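Local coordinates for protein (l-alanine dehydrogenase) (Phormidium lapideum, PDB 1PJC), which catalyses the NAD-dependent, reversible oxidative deamination of L-alanine to pyruvate and ammonia, at residues P59-K62 / D63-R67; V320-L323 / A324-L328. One frame throughout, in Å; residues are numbered along the deposited sequence.

Contact 1: residues P59-K62 / D63-R67; sequences PSAK and DAWSR
Ser-60 and Asp-63 close the start of the short helix 61-65 with a capping box. Asp-63 N gives a fairly straight bond to Ser-60 OG (3.2 Å, 161° at the hydrogen), and Ser-60 OG in turn donates to Asp-63 OD2 at 2.6 Å, reaching that oxygen from above the carboxylate plane. With chi1 at 89°, OG stands between the backbone N and the carbonyl carbon of Ser-60, within reach of both groups of Asp-63. A weak bond from Ser-60 N also ends on OD2, and Pro-59 lays its ring across the aspartate, CD lying 3.1 Å from OD2. Were Ser-60 stripped of its hydroxyl, as with an alanine here, Asp-63 N would probably lose its capping acceptor and OD2 its short bond, keeping the weak one from Ser-60 N.

One turn on, the packing is tight around Trp-65, whose N binds Ala-61 O at 2.6 Å while the edge of the indole, at CD1, comes 3.3 Å from the same oxygen. The looser, solvent-facing part is at Lys-62, an exposed residue whose chain beyond CG meets nothing of residues 63-67. At the far end Arg-67 folds back, and its NE meets Asp-63 O at 2.9 Å, in the guanidinium plane.

Glu-2 forms a salt bridge with Arg-67, and Glu-80 takes the indole N-H. Asp-63 and Ala-64 rest on Val-58, so the helix packs against strand 56-58, at one edge of the sheet within this chain.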
loop_
_atom_site.group_PDB
_atom_site.type_symbol
_atom_site.label_atom_id
_atom_site.label_comp_id
_atom_site.label_asym_id
_atom_site.label_seq_id
_atom_site.Cartn_x
_atom_site.Cartn_y
_atom_site.Cartn_z
ATOM N N PRO A 59 13.962 -48.786 12.733
ATOM C CA PRO A 59 13.733 -48.759 14.180
ATOM C C PRO A 59 14.845 -48.189 15.060
ATOM O O PRO A 59 14.633 -47.937 16.249
ATOM C CB PRO A 59 13.556 -50.248 14.516
ATOM C CG PRO A 59 14.440 -50.981 13.478
ATOM C CD PRO A 59 14.737 -49.977 12.338
ATOM N N SER A 60 16.038 -48.050 14.509
ATOM C CA SER A 60 17.146 -47.592 15.309
ATOM C C SER A 60 18.065 -46.624 14.580
ATOM O O SER A 60 18.131 -46.612 13.323
ATOM C CB SER A 60 17.954 -48.804 15.830
ATOM O OG SER A 60 18.977 -49.170 14.901
ATOM N N ALA A 61 18.819 -45.845 15.368
ATOM C CA ALA A 61 19.788 -44.906 14.798
ATOM C C ALA A 61 20.910 -45.630 14.057
ATOM O O ALA A 61 21.494 -45.102 13.073
ATOM C CB ALA A 61 20.363 -44.050 15.873
ATOM N N LYS A 62 21.250 -46.814 14.558
ATOM C CA LYS A 62 22.313 -47.612 13.978
ATOM C C LYS A 62 21.971 -47.835 12.542
ATOM O O LYS A 62 22.822 -47.674 11.641
ATOM C CB LYS A 62 22.406 -48.961 14.703
ATOM C CG LYS A 62 23.609 -49.830 14.284
ATOM C CD LYS A 62 23.599 -51.213 15.000
ATOM C CE LYS A 62 25.013 -51.615 15.531
ATOM N NZ LYS A 62 25.213 -51.383 17.032
ATOM N N ASP A 63 20.710 -48.203 12.329
ATOM C CA ASP A 63 20.182 -48.489 10.986
ATOM C C ASP A 63 20.211 -47.280 10.085
ATOM O O ASP A 63 20.320 -47.404 8.864
ATOM C CB ASP A 63 18.740 -48.986 11.077
ATOM C CG ASP A 63 18.612 -50.239 11.868
ATOM O OD1 ASP A 63 19.286 -51.247 11.520
ATOM O OD2 ASP A 63 17.784 -50.234 12.797
ATOM N N ALA A 64 20.062 -46.104 10.688
ATOM C CA ALA A 64 20.058 -44.872 9.937
ATOM C C ALA A 64 21.468 -44.375 9.678
ATOM O O ALA A 64 21.755 -43.842 8.580
ATOM C CB ALA A 64 19.235 -43.828 10.662
ATOM N N TRP A 65 22.366 -44.580 10.659
ATOM C CA TRP A 65 23.749 -44.140 10.514
ATOM C C TRP A 65 24.601 -45.000 9.589
ATOM O O TRP A 65 25.688 -44.587 9.142
ATOM C CB TRP A 65 24.391 -44.129 11.835
ATOM C CG TRP A 65 24.316 -42.879 12.463
ATOM C CD1 TRP A 65 23.476 -42.539 13.484
ATOM C CD2 TRP A 65 25.146 -41.722 12.214
ATOM N NE1 TRP A 65 23.738 -41.260 13.899
ATOM C CE2 TRP A 65 24.737 -40.725 13.115
ATOM C CE3 TRP A 65 26.168 -41.430 11.294
ATOM C CZ2 TRP A 65 25.342 -39.470 13.166
ATOM C CZ3 TRP A 65 26.748 -40.181 11.331
ATOM C CH2 TRP A 65 26.338 -39.214 12.270
ATOM N N SER A 66 24.116 -46.204 9.334
ATOM C CA SER A 66 24.825 -47.193 8.525
ATOM C C SER A 66 24.799 -46.972 7.018
ATOM O O SER A 66 25.248 -47.829 6.255
ATOM C CB SER A 66 24.240 -48.559 8.830
ATOM O OG SER A 66 22.964 -48.417 9.454
ATOM N N ARG A 67 24.301 -45.831 6.586
ATOM C CA ARG A 67 24.187 -45.574 5.160
ATOM C C ARG A 67 25.341 -44.837 4.573
ATOM O O ARG A 67 26.149 -44.250 5.293
ATOM C CB ARG A 67 22.880 -44.875 4.857
ATOM C CG ARG A 67 21.704 -45.521 5.552
ATOM C CD ARG A 67 21.576 -46.953 5.123
ATOM N NE ARG A 67 20.693 -47.696 6.005
ATOM C CZ ARG A 67 20.125 -48.861 5.698
ATOM N NH1 ARG A 67 20.343 -49.419 4.515
ATOM N NH2 ARG A 67 19.320 -49.460 6.575
#

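Contact 2: residues V320-L323 / A324-L328; sequences VVKL and ANQGL
Val-321 and Asn-325, one turn apart, run alongside each other in the same direction, with Val-321 CG1 3.6 Å from Asn-325 ND2. Because CG of Asn-325 is anti to its own carbonyl carbon (chi1 -71°), the amide is brought back over the preceding turn, and its CG sits 3.2 Å from Val-321 O. That oxygen already accepts from Asn-325 N at 2.9 Å; the amide thus adds a close neighbour to a carbonyl engaged in the helix.

The next pair repeats the pattern more loosely. Lys-322 and Gln-326 also extend together, and the nearest approach of their side chains is 4.1 Å, from Lys-322 CG to Gln-326 NE2. Gln-326 N binds Lys-322 O almost straight, at 169°.

Outside this first shell, both polar ends are anchored beyond the helix: Lys-322 NZ forms a salt bridge with Asp-334, and Gln-326 OE1 is hydrogen-bonded to Thr-333. The buried Val-320 and Leu-323 both pack on Met-69 and Phe-91, while the partly exposed Val-321 touches Leu-26 of helix 20-27.

Gly-327 N still reaches Leu-323 O at 2.7 Å, but the bond is weak and bent. With phi at 51°, this is a positive-phi glycine just past the last helical residue, a common C-terminal stop signal of alpha-helices, here closing the long helix 305-326 that packs against the parallel strands 69-71 and 89-92 of a mixed sheet.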
loop_
_atom_site.group_PDB
_atom_site.type_symbol
_atom_site.label_atom_id
_atom_site.label_comp_id
_atom_site.label_asym_id
_atom_site.label_seq_id
_atom_site.Cartn_x
_atom_site.Cartn_y
_atom_site.Cartn_z
ATOM N N VAL A 320 21.677 -32.214 -1.910
ATOM C CA VAL A 320 21.519 -33.604 -1.499
ATOM C C VAL A 320 21.386 -34.472 -2.756
ATOM O O VAL A 320 22.020 -35.493 -2.888
ATOM C CB VAL A 320 20.321 -33.769 -0.579
ATOM C CG1 VAL A 320 20.111 -35.192 -0.227
ATOM C CG2 VAL A 320 20.507 -32.924 0.674
ATOM N N VAL A 321 20.620 -34.007 -3.709
ATOM C CA VAL A 321 20.416 -34.755 -4.930
ATOM C C VAL A 321 21.691 -34.940 -5.755
ATOM O O VAL A 321 21.972 -36.028 -6.236
ATOM C CB VAL A 321 19.334 -34.112 -5.777
ATOM C CG1 VAL A 321 19.456 -34.584 -7.211
ATOM C CG2 VAL A 321 17.969 -34.445 -5.219
ATOM N N LYS A 322 22.447 -33.863 -5.914
ATOM C CA LYS A 322 23.720 -33.896 -6.622
ATOM C C LYS A 322 24.659 -34.933 -5.972
ATOM O O LYS A 322 25.403 -35.613 -6.655
ATOM C CB LYS A 322 24.413 -32.545 -6.511
ATOM C CG LYS A 322 24.355 -31.665 -7.708
ATOM C CD LYS A 322 24.779 -30.224 -7.349
ATOM C CE LYS A 322 23.892 -29.154 -8.062
ATOM N NZ LYS A 322 23.719 -27.844 -7.312
ATOM N N LEU A 323 24.685 -34.975 -4.646
ATOM C CA LEU A 323 25.573 -35.891 -3.934
ATOM C C LEU A 323 25.148 -37.316 -4.116
ATOM O O LEU A 323 25.967 -38.189 -4.304
ATOM C CB LEU A 323 25.635 -35.552 -2.447
ATOM C CG LEU A 323 26.471 -34.322 -2.118
ATOM C CD1 LEU A 323 26.279 -33.905 -0.653
ATOM C CD2 LEU A 323 27.957 -34.559 -2.470
ATOM N N ALA A 324 23.846 -37.545 -4.059
ATOM C CA ALA A 324 23.326 -38.870 -4.234
ATOM C C ALA A 324 23.590 -39.342 -5.661
ATOM O O ALA A 324 23.880 -40.500 -5.904
ATOM C CB ALA A 324 21.874 -38.900 -3.921
ATOM N N ASN A 325 23.535 -38.432 -6.601
ATOM C CA ASN A 325 23.765 -38.813 -7.981
ATOM C C ASN A 325 25.219 -39.055 -8.323
ATOM O O ASN A 325 25.555 -40.086 -8.880
ATOM C CB ASN A 325 23.208 -37.753 -8.925
ATOM C CG ASN A 325 21.703 -37.736 -8.944
ATOM O OD1 ASN A 325 21.057 -38.598 -8.341
ATOM N ND2 ASN A 325 21.118 -36.734 -9.606
ATOM N N GLN A 326 26.053 -38.055 -8.069
ATOM C CA GLN A 326 27.465 -38.096 -8.448
ATOM C C GLN A 326 28.395 -38.472 -7.322
ATOM O O GLN A 326 29.612 -38.525 -7.510
ATOM C CB GLN A 326 27.900 -36.749 -8.986
ATOM C CG GLN A 326 26.943 -36.127 -9.950
ATOM C CD GLN A 326 27.302 -34.673 -10.252
ATOM O OE1 GLN A 326 28.474 -34.276 -10.183
ATOM N NE2 GLN A 326 26.288 -33.860 -10.560
ATOM N N GLY A 327 27.841 -38.690 -6.141
ATOM C CA GLY A 327 28.668 -39.021 -4.993
ATOM C C GLY A 327 29.800 -37.993 -4.870
ATOM O O GLY A 327 29.586 -36.793 -5.028
ATOM N N LEU A 328 31.009 -38.473 -4.646
ATOM C CA LEU A 328 32.152 -37.601 -4.449
ATOM C C LEU A 328 32.543 -36.708 -5.616
ATOM O O LEU A 328 33.222 -35.695 -5.425
ATOM C CB LEU A 328 33.349 -38.411 -3.976
ATOM C CG LEU A 328 34.105 -37.873 -2.774
ATOM C CD1 LEU A 328 34.526 -39.042 -1.878
ATOM C CD2 LEU A 328 35.325 -37.058 -3.262
#

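Overall arrangement
Taken together, the contacts illustrate the two ends of a helix: contact 1 spans a complete short helix from its N-cap, contact 2 the last turns of a long one. They follow in series along the chain yet lie on the same side of its centre, their centres 20 Å apart and nearest atoms about 11 Å apart without touching. The eight-strand sheet joins them: contact 1 packs on strand 56-58, one of its two outermost strands within this chain, contact 2 on strands 69-71 and 89-92. The centre of contact 1 lies about 26 Å, and that of contact 2 about 25 Å, from the centre of the chain. Both are probably packing within the fold rather than part of the NAD site.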